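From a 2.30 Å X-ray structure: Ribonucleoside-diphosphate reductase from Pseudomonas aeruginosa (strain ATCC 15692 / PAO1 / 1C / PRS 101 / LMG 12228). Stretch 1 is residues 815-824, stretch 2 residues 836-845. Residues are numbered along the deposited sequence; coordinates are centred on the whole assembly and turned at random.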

# COMPACT_ATOMS: atom_id res chain seq x y z
N ALA A 815 37.94 -23.04 22.44
CA ALA A 815 39.33 -22.84 22.02
C ALA A 815 39.71 -21.37 22.05
O ALA A 815 40.81 -21.01 22.50
CB ALA A 815 39.54 -23.43 20.63
N ARG A 816 38.83 -20.50 21.57
CA ARG A 816 39.07 -19.06 21.63
C ARG A 816 38.93 -18.49 23.03
O ARG A 816 39.27 -17.32 23.24
CB ARG A 816 38.09 -18.33 20.70
CG ARG A 816 38.11 -18.80 19.25
CD ARG A 816 39.39 -18.39 18.54
NE ARG A 816 39.26 -18.50 17.09
CZ ARG A 816 39.37 -19.64 16.42
NH1 ARG A 816 39.61 -20.77 17.06
NH2 ARG A 816 39.23 -19.64 15.10
N GLY A 817 38.46 -19.28 24.00
CA GLY A 817 38.15 -18.74 25.31
C GLY A 817 36.93 -17.85 25.33
O GLY A 817 36.81 -17.00 26.22
N LEU A 818 36.01 -18.02 24.37
CA LEU A 818 34.85 -17.16 24.22
C LEU A 818 33.55 -17.86 24.61
O LEU A 818 32.47 -17.42 24.20
CB LEU A 818 34.75 -16.65 22.78
CG LEU A 818 35.88 -15.75 22.26
CD1 LEU A 818 35.73 -15.53 20.76
CD2 LEU A 818 35.90 -14.42 23.00
N TRP A 819 33.62 -18.93 25.39
CA TRP A 819 32.43 -19.64 25.86
C TRP A 819 32.21 -19.29 27.33
O TRP A 819 32.94 -19.76 28.21
CB TRP A 819 32.58 -21.15 25.67
CG TRP A 819 31.34 -21.92 26.02
CD1 TRP A 819 31.21 -22.85 27.01
CD2 TRP A 819 30.05 -21.82 25.39
NE1 TRP A 819 29.93 -23.34 27.03
CE2 TRP A 819 29.20 -22.73 26.05
CE3 TRP A 819 29.54 -21.06 24.33
CZ2 TRP A 819 27.86 -22.89 25.68
CZ3 TRP A 819 28.21 -21.23 23.97
CH2 TRP A 819 27.39 -22.13 24.65
N ASP A 820 31.20 -18.46 27.59
CA ASP A 820 30.92 -17.97 28.93
C ASP A 820 29.46 -17.55 28.98
O ASP A 820 28.77 -17.53 27.95
CB ASP A 820 31.85 -16.80 29.30
CG ASP A 820 32.04 -15.82 28.17
OD1 ASP A 820 31.04 -15.44 27.52
OD2 ASP A 820 33.20 -15.42 27.92
N PRO A 821 28.94 -17.24 30.18
CA PRO A 821 27.51 -16.88 30.28
C PRO A 821 27.08 -15.75 29.36
O PRO A 821 25.98 -15.83 28.79
CB PRO A 821 27.37 -16.50 31.76
CG PRO A 821 28.36 -17.36 32.44
CD PRO A 821 29.54 -17.47 31.50
N VAL A 822 27.88 -14.69 29.20
CA VAL A 822 27.44 -13.57 28.36
C VAL A 822 27.30 -14.02 26.91
O VAL A 822 26.37 -13.61 26.21
CB VAL A 822 28.39 -12.37 28.50
CG1 VAL A 822 28.42 -11.87 29.94
CG2 VAL A 822 29.79 -12.73 28.04
N MET A 823 28.21 -14.87 26.44
CA MET A 823 28.10 -15.40 25.09
C MET A 823 26.80 -16.18 24.91
O MET A 823 26.14 -16.07 23.88
CB MET A 823 29.30 -16.29 24.77
CG MET A 823 29.26 -16.94 23.39
SD MET A 823 29.22 -15.75 22.03
CE MET A 823 30.81 -14.94 22.22
N VAL A 824 26.43 -16.97 25.92
CA VAL A 824 25.17 -17.71 25.85
C VAL A 824 23.99 -16.75 25.78
O VAL A 824 23.05 -16.96 25.01
CB VAL A 824 25.05 -18.67 27.06
CG1 VAL A 824 23.67 -19.32 27.10
CG2 VAL A 824 26.14 -19.73 26.99
N GLN A 836 27.23 -10.26 13.78
CA GLN A 836 26.97 -9.05 14.56
C GLN A 836 27.01 -9.31 16.06
O GLN A 836 26.22 -8.75 16.84
CB GLN A 836 25.64 -8.40 14.15
CG GLN A 836 24.37 -9.16 14.55
CD GLN A 836 23.11 -8.40 14.17
OE1 GLN A 836 23.17 -7.23 13.78
NE2 GLN A 836 21.96 -9.06 14.29
N ILE A 837 27.94 -10.15 16.50
CA ILE A 837 28.41 -10.14 17.88
C ILE A 837 29.92 -9.94 17.83
O ILE A 837 30.64 -10.76 17.25
CB ILE A 837 28.01 -11.39 18.67
CG1 ILE A 837 28.95 -12.56 18.42
CG2 ILE A 837 26.56 -11.80 18.36
CD1 ILE A 837 28.43 -13.83 19.07
N GLU A 838 30.37 -8.83 18.40
CA GLU A 838 31.73 -8.33 18.18
C GLU A 838 32.80 -9.33 18.61
O GLU A 838 33.83 -9.47 17.94
CB GLU A 838 31.92 -7.00 18.91
CG GLU A 838 31.85 -7.08 20.44
CD GLU A 838 30.52 -7.62 20.96
OE1 GLU A 838 29.48 -7.28 20.36
OE2 GLU A 838 30.52 -8.41 21.93
N ARG A 839 32.59 -10.01 19.74
CA ARG A 839 33.66 -10.80 20.34
C ARG A 839 34.07 -12.00 19.50
O ARG A 839 35.19 -12.50 19.66
CB ARG A 839 33.25 -11.26 21.73
CG ARG A 839 33.24 -10.14 22.76
CD ARG A 839 32.60 -10.60 24.05
NE ARG A 839 33.32 -11.72 24.65
CZ ARG A 839 32.75 -12.77 25.23
NH1 ARG A 839 31.43 -12.88 25.29
NH2 ARG A 839 33.51 -13.73 25.74
N ILE A 840 33.21 -12.48 18.61
CA ILE A 840 33.55 -13.65 17.80
C ILE A 840 34.37 -13.20 16.59
O ILE A 840 33.93 -12.29 15.87
CB ILE A 840 32.28 -14.39 17.36
CG1 ILE A 840 31.77 -15.24 18.53
CG2 ILE A 840 32.55 -15.27 16.14
CD1 ILE A 840 30.63 -16.20 18.14
N PRO A 841 35.53 -13.80 16.34
CA PRO A 841 36.33 -13.38 15.19
C PRO A 841 35.66 -13.73 13.87
O PRO A 841 34.76 -14.57 13.81
CB PRO A 841 37.65 -14.15 15.37
CG PRO A 841 37.29 -15.32 16.20
CD PRO A 841 36.20 -14.86 17.12
N GLN A 842 36.12 -13.07 12.81
CA GLN A 842 35.44 -13.16 11.52
C GLN A 842 35.51 -14.57 10.94
O GLN A 842 34.61 -14.97 10.20
CB GLN A 842 36.03 -12.15 10.54
CG GLN A 842 35.19 -11.95 9.28
CD GLN A 842 33.82 -11.39 9.57
OE1 GLN A 842 33.64 -10.56 10.46
NE2 GLN A 842 32.82 -11.84 8.81
N ASP A 843 36.57 -15.33 11.25
CA ASP A 843 36.67 -16.69 10.73
C ASP A 843 35.56 -17.57 11.28
O ASP A 843 35.10 -18.49 10.59
CB ASP A 843 38.03 -17.28 11.07
CG ASP A 843 38.23 -17.48 12.56
OD1 ASP A 843 37.92 -16.55 13.33
OD2 ASP A 843 38.69 -18.58 12.95
N LEU A 844 35.11 -17.32 12.51
CA LEU A 844 34.00 -18.09 13.08
C LEU A 844 32.65 -17.53 12.66
O LEU A 844 31.68 -18.29 12.55
CB LEU A 844 34.11 -18.13 14.60
CG LEU A 844 34.80 -19.36 15.19
CD1 LEU A 844 36.09 -19.68 14.46
CD2 LEU A 844 35.07 -19.16 16.68
N LYS A 845 32.55 -16.22 12.43
CA LYS A 845 31.31 -15.67 11.89
C LYS A 845 30.99 -16.30 10.54
O LYS A 845 29.82 -16.54 10.22
CB LYS A 845 31.42 -14.15 11.76
CG LYS A 845 31.35 -13.38 13.07
CD LYS A 845 31.23 -11.89 12.82
CE LYS A 845 30.88 -11.13 14.09
NZ LYS A 845 32.00 -11.17 15.08

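Two loop-to-helix segments of one chain pack mainly through their side chains, burying 479 Å² between them. No backbone hydrogen bond joins them; the nearest CA atoms, of Leu-818 and Ile-840, stand 7.4 Å apart, which leaves room for a layer of side chains. Stretch 1 leaves a helix at Gly-817, whose positive phi closes a Schellman motif, and enters the next helix at Pro-821. Stretch 2 makes a type I turn from Ile-837 to Ile-840, held by a weak bond from Ile-840 N to Ile-837 O (3.4 Å), and becomes helical at Gln-842. Lys-845 braces this turn from within its own stretch: NZ donates to Ile-837 O at 2.6 Å and to Ile-840 O at a very short 2.4 Å.

One bump on stretch 1 is Leu-818, with its CA-to-CB bond toward stretch 2. Its CD1 settles against the backbone and proline ring, 3.3 Å from Arg-839 O, 4.1 Å from Ile-840 CA and 3.7 Å from Pro-841 CD, while its CD2 lies 3.7 Å from Arg-839 NH2.

Arg-839 is the reciprocal bump and has the largest covered area, 121 Å². Its guanidinium fills a hollow made by Leu-818, Asp-820, Val-822 and Met-823. Met-823 CE covers one face, 3.7 Å from Arg-839 NH1, and Val-822 CG2 comes within 3.2 Å of the same nitrogen. Asp-820 meets the guanidinium edge and supplies the opposite charge: Arg-839 NH2 donates to Asp-820 OD2 at 2.8 Å in a salt bridge, with weak bonds to Asp-820 OD1 from Arg-839 NH1 (3.4 Å) and NH2 (3.5 Å). The same OD1 of Asp-820 accepts from Met-823 N at 3.1 Å, so one carboxylate caps its helix and binds across the interface.

Met-823 starts sideways, but its chain bends through chi2 and chi3, both p, to bring its end nearer stretch 2. There Met-823 SD rests 3.6 Å from Ile-837 CD1, and CE lies 3.8 Å from Ile-840 CG1; this apolar packing adjoins the arginine pocket.

Arg-816 forms a second charged contact, with Asp-843; both residues are exposed. Its NH2 donates to Asp-843 OD2 at 2.5 Å, a very short bond within a salt bridge, with an angle of 128° that is far from linear. Pro-841 CG also lies near the guanidinium plane, 3.8 Å from Arg-816 NE, whereas Leu-844 CD2 sits over one face. Thus each arginine combines a carboxylate at its edge with an apolar group over one face.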